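TRAP dicarboxylate transporter, DctP subunit (Sulfurospirillum deleyianum, PDB 4OVS) binds succinate and, as the periplasmic solute-binding subunit of a TRAP transporter, probably delivers dicarboxylates to its membrane partners for uptake. Local coordinates at residues Gly165-Ile170 against Asn186-Pro191. Sequence-based numbering, arbitrary orientation.
Sequences GQKFRI and NPQVLP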
loop_
_atom_site.group_PDB
_atom_site.type_symbol
_atom_site.label_atom_id
_atom_site.label_comp_id
_atom_site.label_asym_id
_atom_site.label_seq_id
_atom_site.Cartn_x
_atom_site.Cartn_y
_atom_site.Cartn_z
ATOM N N GLY A 165 -21.016 -10.355 -8.551
ATOM C CA GLY A 165 -20.824 -11.279 -9.655
ATOM C C GLY A 165 -19.510 -11.052 -10.368
ATOM O O GLY A 165 -19.170 -11.781 -11.296
ATOM N N GLN A 166 -18.766 -10.045 -9.930
ATOM C CA GLN A 166 -17.490 -9.718 -10.549
ATOM C C GLN A 166 -16.290 -10.257 -9.755
ATOM O O GLN A 166 -16.298 -10.280 -8.522
ATOM C CB GLN A 166 -17.350 -8.202 -10.708
ATOM C CG GLN A 166 -18.312 -7.574 -11.714
ATOM C CD GLN A 166 -17.887 -6.167 -12.097
ATOM O OE1 GLN A 166 -16.725 -5.920 -12.433
ATOM N NE2 GLN A 166 -18.824 -5.233 -12.031
ATOM N N LYS A 167 -15.263 -10.689 -10.480
ATOM C CA LYS A 167 -14.015 -11.137 -9.877
ATOM C C LYS A 167 -13.053 -9.960 -9.669
ATOM O O LYS A 167 -12.767 -9.192 -10.602
ATOM C CB LYS A 167 -13.333 -12.183 -10.758
ATOM C CG LYS A 167 -14.042 -13.525 -10.862
ATOM C CD LYS A 167 -13.021 -14.625 -11.196
ATOM C CE LYS A 167 -13.625 -16.029 -11.241
ATOM N NZ LYS A 167 -12.731 -17.030 -10.554
ATOM N N PHE A 168 -12.541 -9.819 -8.454
ATOM C CA PHE A 168 -11.607 -8.747 -8.157
ATOM C C PHE A 168 -10.306 -9.307 -7.641
ATOM O O PHE A 168 -10.304 -10.196 -6.791
ATOM C CB PHE A 168 -12.199 -7.806 -7.104
ATOM C CG PHE A 168 -13.219 -6.832 -7.644
ATOM C CD1 PHE A 168 -12.825 -5.577 -8.098
ATOM C CD2 PHE A 168 -14.561 -7.143 -7.653
ATOM C CE1 PHE A 168 -13.734 -4.677 -8.578
ATOM C CE2 PHE A 168 -15.491 -6.237 -8.141
ATOM C CZ PHE A 168 -15.069 -4.998 -8.602
ATOM N N ARG A 169 -9.186 -8.809 -8.153
ATOM C CA ARG A 169 -7.909 -9.036 -7.480
ATOM C C ARG A 169 -7.898 -8.325 -6.117
ATOM O O ARG A 169 -8.383 -7.204 -6.000
ATOM C CB ARG A 169 -6.758 -8.494 -8.333
ATOM C CG ARG A 169 -5.361 -8.813 -7.795
ATOM C CD ARG A 169 -4.837 -7.648 -6.994
ATOM N NE ARG A 169 -3.599 -7.938 -6.279
ATOM C CZ ARG A 169 -2.820 -6.994 -5.752
ATOM N NH1 ARG A 169 -3.153 -5.715 -5.909
ATOM N NH2 ARG A 169 -1.708 -7.325 -5.070
ATOM N N ILE A 170 -7.344 -8.977 -5.100
ATOM C CA ILE A 170 -7.034 -8.321 -3.822
ATOM C C ILE A 170 -5.633 -8.679 -3.357
ATOM O O ILE A 170 -5.062 -9.686 -3.774
ATOM C CB ILE A 170 -7.956 -8.770 -2.701
ATOM C CG1 ILE A 170 -7.965 -10.296 -2.601
ATOM C CG2 ILE A 170 -9.349 -8.255 -2.941
ATOM C CD1 ILE A 170 -8.677 -10.808 -1.335
ATOM N N ASN A 186 -16.385 -11.766 -6.055
ATOM C CA ASN A 186 -15.516 -12.914 -5.901
ATOM C C ASN A 186 -14.072 -12.428 -5.817
ATOM O O ASN A 186 -13.454 -12.140 -6.847
ATOM C CB ASN A 186 -15.709 -13.834 -7.108
ATOM C CG ASN A 186 -15.055 -15.193 -6.939
ATOM O OD1 ASN A 186 -14.424 -15.480 -5.923
ATOM N ND2 ASN A 186 -15.218 -16.048 -7.946
ATOM N N PRO A 187 -13.525 -12.299 -4.593
ATOM C CA PRO A 187 -12.151 -11.792 -4.524
ATOM C C PRO A 187 -11.130 -12.904 -4.751
ATOM O O PRO A 187 -11.395 -14.059 -4.485
ATOM C CB PRO A 187 -12.047 -11.219 -3.104
ATOM C CG PRO A 187 -13.400 -11.559 -2.418
ATOM C CD PRO A 187 -14.053 -12.598 -3.262
ATOM N N GLN A 188 -9.962 -12.534 -5.238
ATOM C CA GLN A 188 -8.930 -13.481 -5.560
ATOM C C GLN A 188 -7.557 -12.843 -5.287
ATOM O O GLN A 188 -7.240 -11.785 -5.832
ATOM C CB GLN A 188 -9.051 -13.820 -7.037
ATOM C CG GLN A 188 -8.282 -15.011 -7.458
ATOM C CD GLN A 188 -8.387 -15.251 -8.949
ATOM O OE1 GLN A 188 -9.396 -14.918 -9.585
ATOM N NE2 GLN A 188 -7.344 -15.851 -9.515
ATOM N N VAL A 189 -6.736 -13.502 -4.476
ATOM C CA VAL A 189 -5.422 -12.965 -4.157
ATOM C C VAL A 189 -4.425 -13.216 -5.284
ATOM O O VAL A 189 -4.274 -14.354 -5.739
ATOM C CB VAL A 189 -4.862 -13.592 -2.872
ATOM C CG1 VAL A 189 -3.577 -12.934 -2.500
ATOM C CG2 VAL A 189 -5.846 -13.453 -1.763
ATOM N N LEU A 190 -3.763 -12.154 -5.743
ATOM C CA LEU A 190 -2.659 -12.268 -6.701
ATOM C C LEU A 190 -1.533 -11.317 -6.299
ATOM O O LEU A 190 -1.782 -10.285 -5.705
ATOM C CB LEU A 190 -3.129 -11.925 -8.143
ATOM C CG LEU A 190 -4.117 -12.871 -8.826
ATOM C CD1 LEU A 190 -4.623 -12.300 -10.152
ATOM C CD2 LEU A 190 -3.473 -14.202 -9.086
ATOM N N PRO A 191 -0.286 -11.676 -6.599
ATOM C CA PRO A 191 0.820 -10.781 -6.262
ATOM C C PRO A 191 0.726 -9.518 -7.140
ATOM O O PRO A 191 0.236 -9.586 -8.297
ATOM C CB PRO A 191 2.057 -11.578 -6.657
ATOM C CG PRO A 191 1.585 -12.961 -7.020
ATOM C CD PRO A 191 0.153 -12.861 -7.358
HETATM O O HOH W 1 -9.608 -17.370 -11.827
#
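With CG of Arg169 trans to the backbone N (chi1 -174°) and the chain bent at chi2 (-96°), the side chain runs past the C-terminal end of strand 186-189, its CG against CB of Leu190, and brings the guanidinium edge to the Leu190 carbonyl. Arg169 NE and NH2 both donate to Leu190 O, each at 3.0 Å; this oxygen lies only 8° out of the guanidinium plane, so the paired bonds fix the rotation of the group. Arg169 NH1 hydrogen-bonds to a bound succinate, and the side chain of Lys93, another succinate-binding residue, is near. CG1 of Ile170 sits between the backbone N and the carbonyl carbon; CD1 then reaches CB of Pro187 at 3.8 Å, while CG1 meets Val189 CG2 at 3.9 Å, beside helix 174-181. On the face of Lys167 and Gln188, a water weakly bridges Lys167 NZ and Gln188 OE1. The backbones pair in parallel through hydrogen bonds: that from Asn186 N to Gln166 O is almost straight, and Phe168 N to Asn186 O, Gln188 N to Phe168 O and Ile170 N to Gln188 O follow. Strand 167-170, helix 174-181 and strand 186-189 form a beta-alpha-beta unit, whose first strand carries the ligand-binding arginine of this TRAP solute-binding protein.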